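Local coordinates for protein putative glutathionylspermidine synthase (Methylobacillus flagellatus, PDB 3N6X) that is of unknown function but, with its circularly permuted ATP-grasp fold, probably catalyses an ATP-dependent ligation, perhaps that of glutathione to spermidine, at residues G90-V95 and K437-V442; K96-F101 and P328-F333; R208-A213 and G306-N311; E217-L222 and G266-D271; Y347-A352 and Y403-T408. One frame throughout, in Å; residues are numbered along the deposited sequence. Where two conformers were deposited one is given.

Contact 1 (G90-V95 and K437-V442); sequences GAIQRV and KTVSLV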
# COMPACT_ATOMS: atom_id res chain seq x y z
N GLY A 90 3.42 14.06 5.57
CA GLY A 90 4.06 12.95 6.27
C GLY A 90 4.45 11.80 5.37
O GLY A 90 5.56 11.27 5.48
N ALA A 91 3.54 11.41 4.45
CA ALA A 91 3.78 10.32 3.49
C ALA A 91 4.86 10.68 2.46
O ALA A 91 5.73 9.86 2.18
CB ALA A 91 2.48 9.92 2.79
N ILE A 92 4.84 11.94 1.95
CA ILE A 92 5.85 12.42 0.98
C ILE A 92 7.24 12.46 1.63
O ILE A 92 8.23 12.05 1.01
CB ILE A 92 5.44 13.81 0.38
CG1 ILE A 92 4.27 13.65 -0.60
CG2 ILE A 92 6.65 14.52 -0.29
CD1 ILE A 92 3.52 14.97 -0.94
N GLN A 93 7.31 12.93 2.90
CA GLN A 93 8.57 13.02 3.64
C GLN A 93 9.19 11.64 3.79
O GLN A 93 10.38 11.47 3.52
CB GLN A 93 8.33 13.65 5.03
CG GLN A 93 9.60 13.71 5.89
CD GLN A 93 9.31 13.93 7.33
OE1 GLN A 93 8.67 13.11 8.00
NE2 GLN A 93 9.81 15.01 7.87
N ARG A 94 8.36 10.64 4.18
CA ARG A 94 8.78 9.26 4.40
C ARG A 94 9.28 8.62 3.11
O ARG A 94 10.34 8.02 3.10
CB ARG A 94 7.62 8.45 5.00
CG ARG A 94 8.04 7.08 5.49
CD ARG A 94 6.89 6.32 6.11
NE ARG A 94 7.30 4.98 6.54
CZ ARG A 94 7.63 4.66 7.79
NH1 ARG A 94 7.59 5.57 8.75
NH2 ARG A 94 7.99 3.42 8.09
N VAL A 95 8.52 8.79 2.02
CA VAL A 95 8.87 8.24 0.71
C VAL A 95 10.12 8.90 0.12
O VAL A 95 10.96 8.19 -0.43
CB VAL A 95 7.65 8.21 -0.24
CG1 VAL A 95 8.06 7.87 -1.68
CG2 VAL A 95 6.61 7.22 0.26
N LYS A 437 9.07 13.36 -11.55
CA LYS A 437 9.93 14.54 -11.41
C LYS A 437 9.55 15.25 -10.13
O LYS A 437 10.39 15.89 -9.50
CB LYS A 437 9.87 15.45 -12.64
CG LYS A 437 10.94 15.09 -13.67
CD LYS A 437 10.76 15.81 -15.01
CE LYS A 437 11.36 15.04 -16.17
NZ LYS A 437 12.84 14.88 -16.05
N THR A 438 8.30 15.02 -9.66
CA THR A 438 7.77 15.53 -8.39
C THR A 438 7.18 14.39 -7.56
O THR A 438 6.85 13.33 -8.10
CB THR A 438 6.69 16.61 -8.64
OG1 THR A 438 5.74 16.10 -9.58
CG2 THR A 438 7.28 17.93 -9.12
N VAL A 439 7.03 14.61 -6.25
CA VAL A 439 6.45 13.63 -5.35
C VAL A 439 5.06 14.12 -4.94
O VAL A 439 4.92 15.24 -4.45
CB VAL A 439 7.36 13.33 -4.14
CG1 VAL A 439 6.81 12.18 -3.32
CG2 VAL A 439 8.79 13.04 -4.59
N SER A 440 4.02 13.33 -5.23
CA SER A 440 2.65 13.74 -4.99
C SER A 440 1.75 12.59 -4.62
O SER A 440 2.13 11.42 -4.77
CB SER A 440 2.09 14.47 -6.22
OG SER A 440 2.06 13.63 -7.37
N LEU A 441 0.55 12.91 -4.12
CA LEU A 441 -0.48 11.96 -3.78
C LEU A 441 -1.75 12.43 -4.42
O LEU A 441 -2.09 13.60 -4.31
CB LEU A 441 -0.72 11.94 -2.26
CG LEU A 441 0.21 11.11 -1.43
CD1 LEU A 441 1.30 11.96 -0.85
CD2 LEU A 441 -0.53 10.46 -0.30
N VAL A 442 -2.49 11.51 -5.04
CA VAL A 442 -3.84 11.81 -5.51
C VAL A 442 -4.70 11.81 -4.22
O VAL A 442 -4.42 11.02 -3.32
CB VAL A 442 -4.31 10.74 -6.56
CG1 VAL A 442 -5.83 10.68 -6.67
CG2 VAL A 442 -3.67 10.99 -7.92
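Ile-92 meets Val-439 and Leu-441 in a contact made by apolar side chains, without hydrogen bonds, between helix 81-105 and strand 439-441. The CB of Ile-92 points at the strand, but its branches do the touching. The first branch atom, CG1, lies anti to the carbonyl carbon (chi1 -73°), and it comes within 3.4 Å of Leu-441 CD1, which is tight for two saturated carbons. CG2, on the other branch, rests 3.8 Å from CG1 of Val-439. At the tip, CD1 of Ile-92 remains near the leucine, 3.7 Å from Leu-441 CD1, and it also approaches the backbone, 3.8 Å from Val-439 O. The isoleucine thus lies against two residues on one side of the strand, its side chain and each of theirs running past one another with opposite headings. Ala-91 adds a looser touch, its CB 4.3 Å from Leu-441 CD1. An alanine in place of Ile-92 would probably open a gap beside the strand, leaving Val-439 CG1 and Leu-441 CD1 without the isoleucine branches that touch them. The local axes pass 8.7 Å apart at 142°, so the strand runs roughly counter to the helix. Strand 423-435 pairs with the strand through Ser-440 and Leu-434, and its Val-433 touches Ala-91, Val-95 and Val-439; Leu-441 reaches further along helix 81-105, to Trp-84 and Ser-88.

Contact 2 (K96-F101 and P328-F333); sequences KALNMF and PEMIRF
Ala-97 is the first residue of 96-101 to meet helix 327-335, and here the backbones come nearest, its CA 5.2 Å from the CA of Ile-331. Its CB points at the other helix and lies 3.7 Å from Ile-331 CG1. The same methyl reaches the base of the preceding side chain, 4.1 Å from Met-330 CB. A residue this small at the nearest backbone approach is consistent with the close passage of the helices. One position on, Leu-98 has its CB turned away from the partner helix, yet its end comes back, and CD2 stands 3.9 Å from SE of Met-330, which was deposited as selenomethionine. Phe-101, a turn after Ala-97, completes the contact. Its CG, anti to the backbone N (chi1 167°), is 3.6 Å from the selenium SE of Met-330. The chain of Met-330 is extended beyond CG, and its terminal CE lies over the centre of the Phe-101 ring, 3.6 Å from the centroid and only 8° off the ring normal: a CH-pi contact on the face. The selenium is displaced from the centre toward CG, 4.2 Å from the same centroid and oblique to the ring. The packing continues beyond the two segments, since Ala-318 touches both Leu-98 and Phe-101, and Ile-111 touches Phe-101. With local axes 8.7 Å apart at 83°, this is a nearly perpendicular helix-helix crossing in a buried region, with alanine at the nearest backbone approach and a Met-aromatic contact beside it.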
# COMPACT_ATOMS: atom_id res chain seq x y z
N LYS A 96 10.32 10.22 0.36
CA LYS A 96 11.56 10.87 -0.10
C LYS A 96 12.77 10.26 0.58
O LYS A 96 13.74 9.94 -0.09
CB LYS A 96 11.53 12.39 0.12
CG LYS A 96 10.68 13.14 -0.91
CD LYS A 96 10.51 14.61 -0.52
CE LYS A 96 10.00 15.45 -1.67
NZ LYS A 96 9.73 16.85 -1.25
N ALA A 97 12.69 10.03 1.89
CA ALA A 97 13.79 9.44 2.67
C ALA A 97 14.04 7.98 2.25
O ALA A 97 15.19 7.57 2.15
CB ALA A 97 13.48 9.51 4.16
N LEU A 98 12.97 7.23 1.94
CA LEU A 98 13.08 5.84 1.47
C LEU A 98 13.80 5.75 0.11
O LEU A 98 14.67 4.90 -0.07
CB LEU A 98 11.70 5.16 1.41
CG LEU A 98 11.13 4.69 2.78
CD1 LEU A 98 9.62 4.43 2.69
CD2 LEU A 98 11.84 3.42 3.27
N ASN A 99 13.49 6.70 -0.82
CA ASN A 99 14.16 6.79 -2.13
C ASN A 99 15.60 7.25 -2.01
O ASN A 99 16.45 6.77 -2.74
CB ASN A 99 13.37 7.71 -3.09
CG ASN A 99 12.33 6.96 -3.89
OD1 ASN A 99 12.59 5.88 -4.45
ND2 ASN A 99 11.10 7.46 -3.89
N MSE A 100 15.88 8.17 -1.08
CA MSE A 100 17.25 8.62 -0.84
C MSE A 100 18.08 7.52 -0.16
O MSE A 100 19.26 7.35 -0.48
CB MSE A 100 17.25 9.91 -0.03
CG MSE A 100 16.69 11.08 -0.81
SE MSE A 100 16.59 12.67 0.25
CE MSE A 100 18.47 13.17 0.10
N PHE A 101 17.44 6.72 0.71
CA PHE A 101 18.07 5.56 1.35
C PHE A 101 18.48 4.54 0.29
O PHE A 101 19.62 4.07 0.31
CB PHE A 101 17.12 4.91 2.37
CG PHE A 101 17.58 3.54 2.83
CD1 PHE A 101 18.69 3.41 3.66
CD2 PHE A 101 16.93 2.39 2.40
CE1 PHE A 101 19.15 2.14 4.05
CE2 PHE A 101 17.39 1.13 2.78
CZ PHE A 101 18.49 1.01 3.61
N PRO A 328 12.58 6.16 10.60
CA PRO A 328 12.68 7.48 11.26
C PRO A 328 14.09 8.07 11.22
O PRO A 328 14.25 9.28 11.03
CB PRO A 328 12.21 7.20 12.70
CG PRO A 328 11.37 6.00 12.59
CD PRO A 328 11.97 5.16 11.51
N GLU A 329 15.13 7.20 11.33
CA GLU A 329 16.54 7.63 11.26
C GLU A 329 16.94 8.05 9.85
O GLU A 329 17.80 8.92 9.70
CB GLU A 329 17.49 6.54 11.79
CG GLU A 329 17.52 6.40 13.31
CD GLU A 329 17.66 7.68 14.10
OE1 GLU A 329 18.48 8.55 13.71
OE2 GLU A 329 16.95 7.83 15.11
N MSE A 330 16.31 7.43 8.79
CA MSE A 330 16.56 7.85 7.40
C MSE A 330 16.06 9.29 7.20
O MSE A 330 16.71 10.07 6.53
CB MSE A 330 15.83 6.95 6.42
CG MSE A 330 16.30 5.51 6.41
SE MSE A 330 15.07 4.46 5.28
CE MSE A 330 15.61 2.73 5.84
N ILE A 331 14.86 9.60 7.74
CA ILE A 331 14.28 10.95 7.63
C ILE A 331 15.24 12.00 8.26
O ILE A 331 15.60 12.95 7.59
CB ILE A 331 12.83 11.02 8.21
CG1 ILE A 331 11.85 10.15 7.37
CG2 ILE A 331 12.34 12.48 8.31
CD1 ILE A 331 10.62 9.65 8.16
N ARG A 332 15.73 11.73 9.48
CA ARG A 332 16.70 12.61 10.16
C ARG A 332 18.00 12.71 9.39
O ARG A 332 18.48 13.82 9.17
CB ARG A 332 16.97 12.11 11.60
CG ARG A 332 15.73 12.05 12.45
CD ARG A 332 16.02 11.64 13.86
NE ARG A 332 14.87 11.90 14.72
CZ ARG A 332 14.07 10.95 15.21
NH1 ARG A 332 14.36 9.67 15.01
NH2 ARG A 332 13.02 11.28 15.93
N PHE A 333 18.55 11.57 8.92
CA PHE A 333 19.83 11.55 8.19
C PHE A 333 19.76 12.24 6.80
O PHE A 333 20.60 13.09 6.51
CB PHE A 333 20.38 10.11 8.08
CG PHE A 333 21.76 10.00 7.45
CD1 PHE A 333 22.91 10.28 8.19
CD2 PHE A 333 21.91 9.61 6.12
CE1 PHE A 333 24.18 10.18 7.61
CE2 PHE A 333 23.18 9.51 5.54
CZ PHE A 333 24.31 9.79 6.29

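Contact 3 (R208-A213 and G306-N311); sequences RAVAQA and GVTLAN
Thr-308 sets its side chain against the carbonyl oxygen of Val-210 and gives it a hydrogen bond. The hydroxyl is the donor, with OG1 2.7 Å from Val-210 O, and it arrives only slightly tilted from the carbonyl plane. The other branch of the threonine, CG2, lies anti to the backbone N and touches the valine side chain, 3.8 Å from Val-210 CG2; the two side chains cross at about a right angle. One threonine therefore serves both the polar and the apolar half of Val-210. Gln-212 supplies the second bond, from NE2 to Val-307 O at 2.9 Å. The N-H points almost straight at the oxygen (171°), which lies in the plane of the glutamine amide; seen from the acceptor, however, the donor stands well above the carbonyl plane, 54° out of it. A bend at chi2 (-86°) turns CD aside from the extended course, while CG passes 3.6 Å from Thr-308 OG1. A leucine in place of Gln-212 would probably leave Val-307 O without this amide donor and set the segment just after the helix less firmly against the strand. Pro-137 touches both Gln-212 and Thr-308, so a loop joins the packing. Segment 208-213 is the exit of helix 199-209, and this contact brings that exit against strand 308-310. The strand is held in turn by backbone bonds from Thr-308 and Ala-310 to strand 268-275, while Val-307, its CB directed away from 208-213, packs on helix 298-303.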
# COMPACT_ATOMS: atom_id res chain seq x y z
N ARG A 208 6.60 8.47 -17.84
CA ARG A 208 7.23 9.14 -18.99
C ARG A 208 8.41 9.99 -18.52
O ARG A 208 9.42 10.08 -19.21
CB ARG A 208 6.21 10.02 -19.73
CG ARG A 208 5.10 9.25 -20.42
CD ARG A 208 4.00 10.18 -20.92
NE ARG A 208 4.38 10.82 -22.18
CZ ARG A 208 4.75 12.08 -22.29
NH1 ARG A 208 4.78 12.87 -21.23
NH2 ARG A 208 5.11 12.58 -23.47
N ALA A 209 8.27 10.62 -17.34
CA ALA A 209 9.27 11.51 -16.75
C ALA A 209 10.54 10.76 -16.32
O ALA A 209 11.58 11.39 -16.12
CB ALA A 209 8.66 12.25 -15.56
N VAL A 210 10.45 9.42 -16.14
CA VAL A 210 11.60 8.62 -15.72
C VAL A 210 12.21 7.88 -16.86
O VAL A 210 13.00 6.97 -16.63
CB VAL A 210 11.34 7.72 -14.47
CG1 VAL A 210 11.16 8.57 -13.21
CG2 VAL A 210 10.16 6.78 -14.68
N ALA A 211 11.90 8.28 -18.11
CA ALA A 211 12.54 7.71 -19.29
C ALA A 211 14.02 8.08 -19.23
O ALA A 211 14.36 9.11 -18.64
CB ALA A 211 11.92 8.28 -20.55
N GLN A 212 14.90 7.24 -19.79
CA GLN A 212 16.35 7.53 -19.78
C GLN A 212 16.69 8.83 -20.57
O GLN A 212 15.86 9.34 -21.33
CB GLN A 212 17.15 6.32 -20.30
CG GLN A 212 16.95 5.05 -19.45
CD GLN A 212 17.87 4.95 -18.24
OE1 GLN A 212 18.66 5.86 -17.92
NE2 GLN A 212 17.78 3.84 -17.53
N ALA A 213 17.89 9.39 -20.31
CA ALA A 213 18.33 10.65 -20.94
C ALA A 213 18.39 10.52 -22.45
O ALA A 213 18.94 9.53 -22.96
CB ALA A 213 19.70 11.05 -20.39
N GLY A 306 19.43 1.57 -21.19
CA GLY A 306 18.62 1.40 -22.40
C GLY A 306 17.13 1.34 -22.16
O GLY A 306 16.34 1.35 -23.12
N VAL A 307 16.72 1.24 -20.88
CA VAL A 307 15.31 1.15 -20.48
C VAL A 307 15.16 1.58 -19.01
O VAL A 307 16.13 1.54 -18.25
CB VAL A 307 14.73 -0.30 -20.74
CG1 VAL A 307 15.17 -1.30 -19.64
CG2 VAL A 307 13.20 -0.28 -20.87
N THR A 308 13.95 1.97 -18.61
CA THR A 308 13.62 2.28 -17.22
C THR A 308 12.64 1.24 -16.71
O THR A 308 11.63 0.98 -17.37
CB THR A 308 13.03 3.69 -17.07
OG1 THR A 308 13.99 4.64 -17.50
CG2 THR A 308 12.63 4.00 -15.62
N LEU A 309 12.92 0.67 -15.52
CA LEU A 309 12.00 -0.24 -14.82
C LEU A 309 11.40 0.51 -13.65
O LEU A 309 12.10 1.25 -12.96
CB LEU A 309 12.73 -1.51 -14.33
CG LEU A 309 13.34 -2.42 -15.43
CD1 LEU A 309 14.00 -3.63 -14.82
CD2 LEU A 309 12.29 -2.86 -16.44
N ALA A 310 10.10 0.39 -13.48
CA ALA A 310 9.38 1.07 -12.41
C ALA A 310 8.36 0.11 -11.80
O ALA A 310 7.51 -0.38 -12.51
CB ALA A 310 8.68 2.30 -12.96
N ASN A 311 8.49 -0.23 -10.50
CA ASN A 311 9.55 0.27 -9.61
C ASN A 311 10.91 -0.35 -9.96
O ASN A 311 10.98 -1.38 -10.63
CB ASN A 311 9.19 -0.02 -8.15
CG ASN A 311 8.04 0.80 -7.62
OD1 ASN A 311 7.53 1.72 -8.27
ND2 ASN A 311 7.64 0.53 -6.40

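Contact 4 (E217-L222 and G266-D271); sequences EPTVVL and GPKRVD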
# COMPACT_ATOMS: atom_id res chain seq x y z
N GLU A 217 9.80 11.00 -26.82
CA GLU A 217 8.41 10.56 -26.65
C GLU A 217 8.41 9.09 -26.19
O GLU A 217 8.43 8.17 -27.02
CB GLU A 217 7.59 10.78 -27.93
CG GLU A 217 7.35 12.26 -28.23
CD GLU A 217 6.62 12.57 -29.53
OE1 GLU A 217 6.61 11.70 -30.43
OE2 GLU A 217 6.09 13.70 -29.65
N PRO A 218 8.59 8.86 -24.87
CA PRO A 218 8.79 7.48 -24.39
C PRO A 218 7.60 6.57 -24.58
O PRO A 218 6.46 6.98 -24.40
CB PRO A 218 9.14 7.66 -22.91
CG PRO A 218 8.61 8.99 -22.55
CD PRO A 218 8.67 9.83 -23.76
N THR A 219 7.88 5.32 -24.97
CA THR A 219 6.87 4.29 -25.09
C THR A 219 6.81 3.59 -23.73
O THR A 219 7.84 3.16 -23.22
CB THR A 219 7.23 3.34 -26.24
OG1 THR A 219 7.18 4.07 -27.47
CG2 THR A 219 6.29 2.13 -26.32
N VAL A 220 5.62 3.52 -23.14
CA VAL A 220 5.41 2.90 -21.82
C VAL A 220 4.53 1.67 -21.95
O VAL A 220 3.51 1.72 -22.62
CB VAL A 220 4.81 3.92 -20.80
CG1 VAL A 220 4.75 3.32 -19.39
CG2 VAL A 220 5.59 5.24 -20.80
N VAL A 221 4.94 0.56 -21.33
CA VAL A 221 4.15 -0.68 -21.31
C VAL A 221 3.99 -1.15 -19.85
O VAL A 221 4.76 -0.73 -18.98
CB VAL A 221 4.74 -1.80 -22.22
CG1 VAL A 221 4.88 -1.34 -23.68
CG2 VAL A 221 6.06 -2.33 -21.68
N LEU A 222 3.00 -2.01 -19.59
CA LEU A 222 2.83 -2.63 -18.28
C LEU A 222 3.16 -4.12 -18.41
O LEU A 222 2.44 -4.86 -19.09
CB LEU A 222 1.40 -2.43 -17.74
CG LEU A 222 1.19 -2.64 -16.21
CD1 LEU A 222 -0.12 -2.02 -15.76
CD2 LEU A 222 1.22 -4.13 -15.82
N GLY A 266 6.49 -4.57 -37.14
CA GLY A 266 7.90 -4.62 -36.77
C GLY A 266 8.17 -4.38 -35.29
O GLY A 266 7.25 -4.05 -34.53
N PRO A 267 9.43 -4.53 -34.85
CA PRO A 267 9.72 -4.33 -33.41
C PRO A 267 9.60 -2.87 -32.99
O PRO A 267 10.21 -2.00 -33.61
CB PRO A 267 11.16 -4.84 -33.27
CG PRO A 267 11.76 -4.66 -34.64
CD PRO A 267 10.64 -4.92 -35.60
N LYS A 268 8.82 -2.60 -31.91
CA LYS A 268 8.67 -1.25 -31.37
C LYS A 268 9.50 -1.09 -30.07
O LYS A 268 9.25 -1.80 -29.10
CB LYS A 268 7.18 -0.95 -31.09
CG LYS A 268 6.93 0.51 -30.69
CD LYS A 268 5.44 0.84 -30.61
CE LYS A 268 5.20 2.18 -29.94
NZ LYS A 268 5.92 3.29 -30.63
N ARG A 269 10.44 -0.12 -30.04
CA ARG A 269 11.25 0.11 -28.84
C ARG A 269 10.44 0.51 -27.61
O ARG A 269 9.54 1.35 -27.71
CB ARG A 269 12.39 1.12 -29.07
CG ARG A 269 13.52 0.91 -28.08
CD ARG A 269 14.56 1.98 -28.13
NE ARG A 269 15.45 1.90 -26.97
CZ ARG A 269 16.71 2.31 -26.98
NH1 ARG A 269 17.25 2.80 -28.08
NH2 ARG A 269 17.45 2.20 -25.88
N VAL A 270 10.73 -0.13 -26.47
CA VAL A 270 10.07 0.17 -25.19
C VAL A 270 11.03 0.97 -24.34
O VAL A 270 12.18 0.55 -24.15
CB VAL A 270 9.60 -1.13 -24.49
CG1 VAL A 270 9.19 -0.86 -23.04
CG2 VAL A 270 8.45 -1.79 -25.28
N ASP A 271 10.59 2.15 -23.85
CA ASP A 271 11.47 3.01 -23.07
C ASP A 271 11.28 2.88 -21.57
O ASP A 271 12.25 2.99 -20.82
CB ASP A 271 11.34 4.47 -23.53
CG ASP A 271 11.61 4.63 -25.02
OD1 ASP A 271 12.76 4.34 -25.46
OD2 ASP A 271 10.65 4.94 -25.76
O HOH W 1 9.08 3.46 -29.37
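Thr-219 and Asp-271 grip each other by two hydrogen bonds that combine backbone and side chain. Thr-219 N donates to Asp-271 OD2 at 2.9 Å, nearly straight at 170°, and OD2 accepts with its anti lone pair, away from the other oxygen. In return Asp-271 N donates to Thr-219 O at 3.0 Å, with a more bent angle of 146°. Asp-271 OD2 also lies 3.4 Å from Pro-218 CA. On the threonine side chain, CB packs 3.4 Å from Arg-269 O, and a water bridges the pair: it lies 2.8 Å from Thr-219 OG1 and donates to Arg-269 O at 2.7 Å. The ammonium of Lys-268 reaches that water by a weak bond. Further along, the valines close on each other, Val-221 CG2 lying 3.7 Å from Val-270 CG1, and their side chains cross at about a right angle. The setting is a mixed sheet in which strands 220-223 and 268-275 are parallel neighbours; backbone pairing runs on from Thr-219, which bonds to Val-272, to Val-221, which bonds to Val-272 and Tyr-274. Behind the first shell, Arg-269 NE is 3.9 Å from Asp-271 OD1, a long, purely electrostatic pairing that would probably favour the charged carboxylate. The firmer partner of this guanidinium is Gly-306 O, bonded to NH2. Val-215 touches Asp-271, and on the far side Val-220, its CB pointing away, is packed on Leu-204 and Leu-207 of helix 199-209.

Contact 5 (Y347-A352 and Y403-T408); sequences YQLSKA and YIAQPT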
# COMPACT_ATOMS: atom_id res chain seq x y z
N TYR A 347 8.84 -5.65 17.09
CA TYR A 347 9.77 -6.68 17.54
C TYR A 347 10.00 -7.66 16.41
O TYR A 347 9.04 -8.08 15.79
CB TYR A 347 9.20 -7.42 18.76
CG TYR A 347 8.96 -6.51 19.95
CD1 TYR A 347 9.98 -6.22 20.86
CD2 TYR A 347 7.71 -5.94 20.18
CE1 TYR A 347 9.75 -5.42 21.97
CE2 TYR A 347 7.47 -5.13 21.28
CZ TYR A 347 8.50 -4.85 22.16
OH TYR A 347 8.30 -3.99 23.22
N GLN A 348 11.26 -8.00 16.12
CA GLN A 348 11.56 -9.00 15.09
C GLN A 348 11.93 -10.31 15.79
O GLN A 348 12.99 -10.39 16.40
CB GLN A 348 12.70 -8.54 14.15
CG GLN A 348 12.33 -7.35 13.24
CD GLN A 348 12.35 -6.04 14.00
OE1 GLN A 348 13.33 -5.71 14.69
NE2 GLN A 348 11.24 -5.31 13.97
N LEU A 349 11.01 -11.30 15.76
CA LEU A 349 11.19 -12.58 16.48
C LEU A 349 12.36 -13.41 15.96
O LEU A 349 12.76 -14.36 16.62
CB LEU A 349 9.88 -13.39 16.54
CG LEU A 349 8.85 -12.89 17.58
CD1 LEU A 349 8.19 -11.59 17.14
CD2 LEU A 349 7.82 -13.91 17.83
N SER A 350 13.00 -12.96 14.87
CA SER A 350 14.25 -13.54 14.37
C SER A 350 15.42 -13.15 15.31
O SER A 350 16.50 -13.71 15.20
CB SER A 350 14.54 -13.02 12.97
OG SER A 350 14.66 -11.61 12.95
N LYS A 351 15.19 -12.16 16.22
CA LYS A 351 16.19 -11.67 17.17
C LYS A 351 15.89 -12.24 18.53
O LYS A 351 14.75 -12.17 18.98
CB LYS A 351 16.20 -10.13 17.21
CG LYS A 351 16.58 -9.49 15.87
CD LYS A 351 16.26 -8.00 15.84
CE LYS A 351 16.35 -7.43 14.43
NZ LYS A 351 16.06 -5.97 14.41
N ALA A 352 16.91 -12.84 19.18
CA ALA A 352 16.79 -13.52 20.47
C ALA A 352 16.20 -12.63 21.57
O ALA A 352 15.31 -13.07 22.30
CB ALA A 352 18.13 -14.08 20.89
N TYR A 403 8.08 -14.27 12.19
CA TYR A 403 7.15 -13.44 12.94
C TYR A 403 7.69 -12.08 13.34
O TYR A 403 8.91 -11.89 13.46
CB TYR A 403 6.63 -14.18 14.19
CG TYR A 403 5.81 -15.40 13.86
CD1 TYR A 403 6.41 -16.65 13.69
CD2 TYR A 403 4.43 -15.32 13.71
CE1 TYR A 403 5.66 -17.78 13.36
CE2 TYR A 403 3.66 -16.44 13.38
CZ TYR A 403 4.29 -17.67 13.21
OH TYR A 403 3.54 -18.78 12.89
N ILE A 404 6.78 -11.13 13.53
CA ILE A 404 7.04 -9.81 14.07
C ILE A 404 5.95 -9.57 15.07
O ILE A 404 4.91 -10.23 15.01
CB ILE A 404 7.12 -8.67 12.99
CG1 ILE A 404 5.83 -8.56 12.16
CG2 ILE A 404 8.36 -8.79 12.12
CD1 ILE A 404 5.03 -7.34 12.49
N ALA A 405 6.17 -8.67 16.02
CA ALA A 405 5.14 -8.35 17.01
C ALA A 405 5.12 -6.87 17.28
O ALA A 405 6.15 -6.21 17.18
CB ALA A 405 5.38 -9.13 18.31
N GLN A 406 3.94 -6.33 17.58
CA GLN A 406 3.78 -4.91 17.88
C GLN A 406 2.86 -4.77 19.09
O GLN A 406 2.05 -5.66 19.34
CB GLN A 406 3.16 -4.18 16.67
CG GLN A 406 4.11 -4.04 15.47
CD GLN A 406 3.39 -3.64 14.20
OE1 GLN A 406 2.19 -3.89 14.03
NE2 GLN A 406 4.12 -3.07 13.25
N PRO A 407 2.94 -3.66 19.84
CA PRO A 407 1.97 -3.46 20.93
C PRO A 407 0.56 -3.32 20.35
O PRO A 407 0.41 -2.87 19.22
CB PRO A 407 2.44 -2.17 21.59
CG PRO A 407 3.17 -1.44 20.52
CD PRO A 407 3.82 -2.48 19.68
N THR A 408 -0.48 -3.77 21.10
CA THR A 408 -1.87 -3.65 20.64
C THR A 408 -2.28 -2.19 20.67
O THR A 408 -2.30 -1.57 21.74
CB THR A 408 -2.81 -4.59 21.44
OG1 THR A 408 -2.30 -5.93 21.37
CG2 THR A 408 -4.25 -4.56 20.92
O HOH W 2 11.24 -11.90 12.33
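Leu-349 is a bump that fits against the residues from Tyr-403 to Ala-405, and its two methyls divide the work. CD2 rests on the side-chain root of Tyr-403, 3.8 Å from its CB, while CD1 lies beside the next peptide, 3.7 Å from Ile-404 C, and meets Ala-405 CB at 3.9 Å. Ala-405, small, is met by this methyl and by Tyr-347, whose CB is 4.2 Å from Ala-405 CB. The Tyr-347 ring presents its edge: CD2 comes 3.4 Å from Ala-405 O, and Tyr-357 stacks on the ring. Gln-348 and Ile-404 form the non-hydrogen-bonded pair, with side chains on the face away from Tyr-347 and Ala-405. Backbone bonds fix the register. Tyr-347 N donates to Ala-405 O at 2.7 Å with a straight N-H (180°), and Ala-405 N returns the bond to Tyr-347 O at 2.9 Å. Leu-349 N still reaches Tyr-403 O, at 3.2 Å and from above the carbonyl plane, as the chain leaves the strand in a type I turn. A water on Tyr-403 O also accepts from Ser-350 N. The result is a short antiparallel outer strand that turns straight into helix 352-360, in a four-stranded sheet backed by helices, consistent with the alpha-plus-beta build of an ATP-grasp subdomain.

Contacts 1 and 2 use successive turns of helix 81-105 and touch each other, Gln-93 packing on Ile-331; both are apolar and lack cross-segment hydrogen bonds, yet contact 1 lies near the surface and contact 2 is buried. Contacts 3 and 4 likewise adjoin, centres 11 Å apart, through neighbouring strands 308-310 and 268-275 of one sheet. Their chemistry is mostly polar: contact 3 is buried and uses direct side-chain bonds to carbonyls, whereas the partly exposed contact 4 recruits a carboxylate and a water. Contact 5, also partly buried, stands apart, its centre 45 Å from that of contact 4, and alone of the five relies on regular antiparallel strand pairing.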